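Long-range contact in nitrite oxidoreductase subunit A (Kuenenia stuttgartiensis, PDB 7B04), which belongs to the molybdopterin oxidoreductase family and carries a molybdenum atom, two MD1 ligands and an iron-sulfur cluster: residues I837-E849 / A860-Y873. Residues are numbered along the deposited sequence; the frame is centred on the assembly and turned at random.
Sequences IIEYGENFIVHRE and AIVSTNPYIRPDDY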
# COMPACT_ATOMS: atom_id res chain seq x y z
N ILE B 837 -20.40 -10.72 33.94
CA ILE B 837 -20.09 -11.69 32.90
C ILE B 837 -21.03 -12.89 33.00
O ILE B 837 -21.47 -13.43 31.98
CB ILE B 837 -18.61 -12.10 32.98
CG1 ILE B 837 -17.72 -10.88 32.75
CG2 ILE B 837 -18.29 -13.19 31.97
CD1 ILE B 837 -16.26 -11.13 33.05
N ILE B 838 -21.34 -13.34 34.22
CA ILE B 838 -22.25 -14.47 34.38
C ILE B 838 -23.67 -14.07 34.01
O ILE B 838 -24.41 -14.86 33.42
CB ILE B 838 -22.16 -15.01 35.82
CG1 ILE B 838 -20.75 -15.50 36.12
CG2 ILE B 838 -23.17 -16.13 36.03
CD1 ILE B 838 -20.51 -15.82 37.58
N GLU B 839 -24.07 -12.84 34.35
CA GLU B 839 -25.39 -12.35 33.95
C GLU B 839 -25.50 -12.25 32.43
O GLU B 839 -26.60 -12.43 31.88
CB GLU B 839 -25.67 -11.00 34.59
CG GLU B 839 -27.07 -10.47 34.34
CD GLU B 839 -27.31 -9.11 34.97
OE1 GLU B 839 -26.35 -8.54 35.54
OE2 GLU B 839 -28.45 -8.60 34.88
N TYR B 840 -24.39 -11.99 31.74
CA TYR B 840 -24.39 -11.91 30.29
C TYR B 840 -24.33 -13.28 29.63
O TYR B 840 -24.59 -13.38 28.42
CB TYR B 840 -23.22 -11.06 29.82
CG TYR B 840 -23.29 -9.61 30.27
CD1 TYR B 840 -24.49 -9.05 30.67
CD2 TYR B 840 -22.15 -8.82 30.33
CE1 TYR B 840 -24.56 -7.73 31.09
CE2 TYR B 840 -22.21 -7.51 30.75
CZ TYR B 840 -23.42 -6.97 31.13
OH TYR B 840 -23.49 -5.66 31.56
N GLY B 841 -24.00 -14.33 30.37
CA GLY B 841 -23.93 -15.66 29.81
C GLY B 841 -22.62 -15.99 29.15
O GLY B 841 -22.57 -16.92 28.34
N GLU B 842 -21.56 -15.27 29.47
CA GLU B 842 -20.26 -15.43 28.83
C GLU B 842 -19.18 -15.78 29.85
O GLU B 842 -18.00 -15.50 29.63
CB GLU B 842 -19.89 -14.16 28.07
CG GLU B 842 -20.16 -14.21 26.57
CD GLU B 842 -20.33 -12.83 25.97
OE1 GLU B 842 -21.26 -12.10 26.40
OE2 GLU B 842 -19.53 -12.45 25.09
N ASN B 843 -19.57 -16.39 30.98
CA ASN B 843 -18.58 -16.88 31.93
C ASN B 843 -17.68 -17.93 31.29
O ASN B 843 -16.46 -17.94 31.52
CB ASN B 843 -19.27 -17.43 33.18
CG ASN B 843 -20.32 -18.48 32.85
OD1 ASN B 843 -20.50 -18.85 31.69
ND2 ASN B 843 -21.02 -18.95 33.87
N PHE B 844 -18.25 -18.81 30.49
CA PHE B 844 -17.49 -19.75 29.69
C PHE B 844 -17.13 -19.13 28.35
O PHE B 844 -17.78 -18.19 27.87
CB PHE B 844 -18.29 -21.04 29.45
CG PHE B 844 -18.35 -21.95 30.64
CD1 PHE B 844 -17.31 -22.81 30.91
CD2 PHE B 844 -19.46 -21.95 31.47
CE1 PHE B 844 -17.36 -23.66 32.00
CE2 PHE B 844 -19.52 -22.79 32.56
CZ PHE B 844 -18.47 -23.65 32.83
N ILE B 845 -16.07 -19.65 27.73
CA ILE B 845 -15.73 -19.27 26.36
C ILE B 845 -16.72 -19.99 25.45
O ILE B 845 -16.57 -21.18 25.16
CB ILE B 845 -14.27 -19.62 26.02
CG1 ILE B 845 -13.32 -18.81 26.91
CG2 ILE B 845 -13.99 -19.33 24.55
CD1 ILE B 845 -11.88 -19.26 26.83
N VAL B 846 -17.74 -19.26 25.01
CA VAL B 846 -18.83 -19.82 24.22
C VAL B 846 -18.88 -19.10 22.89
O VAL B 846 -18.44 -17.95 22.76
CB VAL B 846 -20.17 -19.70 24.98
CG1 VAL B 846 -20.60 -18.25 25.10
CG2 VAL B 846 -21.26 -20.55 24.32
N HIS B 847 -19.43 -19.77 21.88
CA HIS B 847 -19.67 -19.15 20.59
C HIS B 847 -21.02 -18.44 20.61
O HIS B 847 -22.02 -19.00 21.08
CB HIS B 847 -19.65 -20.18 19.46
CG HIS B 847 -20.02 -19.61 18.12
ND1 HIS B 847 -21.33 -19.54 17.68
CD2 HIS B 847 -19.27 -19.06 17.15
CE1 HIS B 847 -21.36 -18.98 16.49
NE2 HIS B 847 -20.12 -18.68 16.14
N ARG B 848 -21.04 -17.21 20.12
CA ARG B 848 -22.27 -16.43 20.04
C ARG B 848 -22.36 -15.78 18.67
O ARG B 848 -21.35 -15.33 18.12
CB ARG B 848 -22.32 -15.35 21.13
CG ARG B 848 -22.37 -15.90 22.55
CD ARG B 848 -22.53 -14.78 23.57
NE ARG B 848 -23.83 -14.13 23.45
CZ ARG B 848 -24.22 -13.10 24.20
NH1 ARG B 848 -25.42 -12.57 24.03
NH2 ARG B 848 -23.40 -12.60 25.12
N GLU B 849 -23.57 -15.72 18.13
CA GLU B 849 -23.81 -15.07 16.86
C GLU B 849 -23.82 -13.56 17.04
O GLU B 849 -24.06 -13.05 18.14
CB GLU B 849 -25.13 -15.54 16.24
CG GLU B 849 -25.17 -17.02 15.88
CD GLU B 849 -24.23 -17.39 14.75
OE1 GLU B 849 -23.96 -16.52 13.88
OE2 GLU B 849 -23.76 -18.54 14.72
N ALA B 860 -27.34 -14.72 19.73
CA ALA B 860 -27.79 -15.94 20.39
C ALA B 860 -26.60 -16.70 20.96
O ALA B 860 -25.53 -16.74 20.35
CB ALA B 860 -28.57 -16.82 19.42
N ILE B 861 -26.80 -17.30 22.13
CA ILE B 861 -25.76 -18.09 22.78
C ILE B 861 -25.96 -19.55 22.38
O ILE B 861 -26.95 -20.18 22.78
CB ILE B 861 -25.79 -17.92 24.30
CG1 ILE B 861 -25.66 -16.45 24.68
CG2 ILE B 861 -24.69 -18.75 24.95
CD1 ILE B 861 -25.92 -16.16 26.14
N VAL B 862 -25.03 -20.09 21.61
CA VAL B 862 -25.12 -21.45 21.10
C VAL B 862 -24.47 -22.36 22.14
O VAL B 862 -23.25 -22.53 22.14
CB VAL B 862 -24.49 -21.59 19.72
CG1 VAL B 862 -24.41 -23.06 19.31
CG2 VAL B 862 -25.27 -20.79 18.69
N SER B 863 -25.28 -22.94 23.02
CA SER B 863 -24.81 -23.88 24.03
C SER B 863 -26.02 -24.50 24.72
O SER B 863 -27.11 -23.93 24.73
CB SER B 863 -23.90 -23.20 25.05
OG SER B 863 -23.45 -24.13 26.03
N THR B 864 -25.80 -25.68 25.29
CA THR B 864 -26.77 -26.33 26.17
C THR B 864 -26.21 -26.50 27.58
O THR B 864 -26.84 -27.18 28.40
CB THR B 864 -27.20 -27.69 25.62
OG1 THR B 864 -26.06 -28.56 25.53
CG2 THR B 864 -27.82 -27.53 24.25
N ASN B 865 -25.05 -25.93 27.87
CA ASN B 865 -24.42 -26.05 29.17
C ASN B 865 -25.36 -25.55 30.26
O ASN B 865 -25.77 -24.38 30.23
CB ASN B 865 -23.12 -25.26 29.18
CG ASN B 865 -22.26 -25.55 30.40
OD1 ASN B 865 -22.62 -26.36 31.26
ND2 ASN B 865 -21.10 -24.90 30.48
N PRO B 866 -25.73 -26.39 31.23
CA PRO B 866 -26.56 -25.91 32.35
C PRO B 866 -25.82 -24.95 33.26
O PRO B 866 -26.44 -24.37 34.16
CB PRO B 866 -26.95 -27.19 33.08
CG PRO B 866 -25.86 -28.15 32.76
CD PRO B 866 -25.43 -27.83 31.35
N TYR B 867 -24.52 -24.78 33.07
CA TYR B 867 -23.70 -23.88 33.87
C TYR B 867 -23.57 -22.50 33.24
O TYR B 867 -22.90 -21.63 33.81
CB TYR B 867 -22.33 -24.51 34.10
CG TYR B 867 -22.47 -25.91 34.65
CD1 TYR B 867 -23.40 -26.18 35.65
CD2 TYR B 867 -21.73 -26.96 34.15
CE1 TYR B 867 -23.56 -27.45 36.16
CE2 TYR B 867 -21.88 -28.24 34.64
CZ TYR B 867 -22.80 -28.48 35.65
OH TYR B 867 -22.95 -29.75 36.16
N ILE B 868 -24.18 -22.29 32.08
CA ILE B 868 -24.37 -20.96 31.51
C ILE B 868 -25.80 -20.56 31.85
O ILE B 868 -26.76 -21.17 31.36
CB ILE B 868 -24.13 -20.94 29.99
CG1 ILE B 868 -22.70 -21.36 29.67
CG2 ILE B 868 -24.44 -19.56 29.43
CD1 ILE B 868 -22.46 -21.62 28.20
N ARG B 869 -25.96 -19.53 32.69
CA ARG B 869 -27.27 -19.10 33.16
C ARG B 869 -27.41 -17.60 32.92
O ARG B 869 -27.35 -16.80 33.86
CB ARG B 869 -27.47 -19.44 34.64
CG ARG B 869 -26.66 -20.63 35.11
CD ARG B 869 -27.38 -21.39 36.20
NE ARG B 869 -26.60 -22.53 36.67
CZ ARG B 869 -26.19 -22.69 37.92
NH1 ARG B 869 -26.50 -21.78 38.84
NH2 ARG B 869 -25.48 -23.75 38.26
N PRO B 870 -27.61 -17.19 31.68
CA PRO B 870 -27.67 -15.77 31.37
C PRO B 870 -29.04 -15.20 31.69
O PRO B 870 -30.00 -15.90 32.00
CB PRO B 870 -27.40 -15.72 29.86
CG PRO B 870 -27.96 -17.00 29.37
CD PRO B 870 -27.72 -18.02 30.46
N ASP B 871 -29.14 -13.87 31.62
CA ASP B 871 -30.46 -13.22 31.83
C ASP B 871 -30.83 -12.65 30.47
O ASP B 871 -30.00 -11.99 29.91
CB ASP B 871 -30.44 -12.17 32.94
CG ASP B 871 -31.70 -11.34 33.05
OD1 ASP B 871 -32.51 -11.43 32.16
OD2 ASP B 871 -31.85 -10.61 34.02
N ASP B 872 -32.02 -12.94 29.97
CA ASP B 872 -32.42 -12.49 28.62
C ASP B 872 -32.92 -11.05 28.66
O ASP B 872 -33.08 -10.48 27.60
CB ASP B 872 -33.44 -13.44 28.02
CG ASP B 872 -34.83 -13.25 28.59
OD1 ASP B 872 -34.95 -12.57 29.58
OD2 ASP B 872 -35.77 -13.79 28.03
N TYR B 873 -33.21 -10.54 29.85
CA TYR B 873 -33.78 -9.20 30.16
C TYR B 873 -35.20 -9.08 29.62
O TYR B 873 -35.63 -7.98 29.36
CB TYR B 873 -32.88 -8.06 29.68
CG TYR B 873 -31.49 -8.10 30.22
CD1 TYR B 873 -31.16 -7.41 31.37
CD2 TYR B 873 -30.50 -8.83 29.61
CE1 TYR B 873 -29.88 -7.45 31.89
CE2 TYR B 873 -29.22 -8.88 30.11
CZ TYR B 873 -28.91 -8.19 31.25
OH TYR B 873 -27.65 -8.22 31.76
O HOH W 1 -23.50 -17.51 32.71
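Asn-865 lays its amide nitrogen over one face of the Phe-844 ring, the two planes 53° apart, while Tyr-867 O lies at the ring's edge. That same carbonyl oxygen accepts an in-plane hydrogen bond from Asn-843 ND2 (3.3 Å); the Phe-844 ring and the Asn-843 amide thus meet the same type I beta turn, Asn-865 to Ile-868. The Arg-848 guanidinium has CG1 and CD1 of Ile-861 over one face and the Glu-842 carboxylate at its edge; a bend at chi3 (67°) carries the group over the isoleucine and back to a salt bridge with Glu-842, whose hydrogen bond is weak. At the Tyr-840 ring, the edge meets Tyr-873 OH, 3.2 Å from CE1.

Helix 835-840 ends in a Schellman motif at Gly-841, against whose CA Pro-870 CB packs at 3.5 Å. Just before it, Glu-839 O accepts from Asp-871 N (2.9 Å), and a water joins Ile-838 O to Arg-869 N. Asp-871 OD2 is hydrogen-bonded to Tyr-631 OH.

Farther along, Val-862 N to His-847 O and Glu-849 N to Ala-860 O bracket the antiparallel, non-hydrogen-bonded pair Arg-848/Ile-861. This short beta hairpin, its 847-848 strand only weakly bonded, gains strand 890-892 beyond 860-862, with helix 481-488 against the Asn-865 turn and helices 535-541 and 355-368 beside residues 842-848.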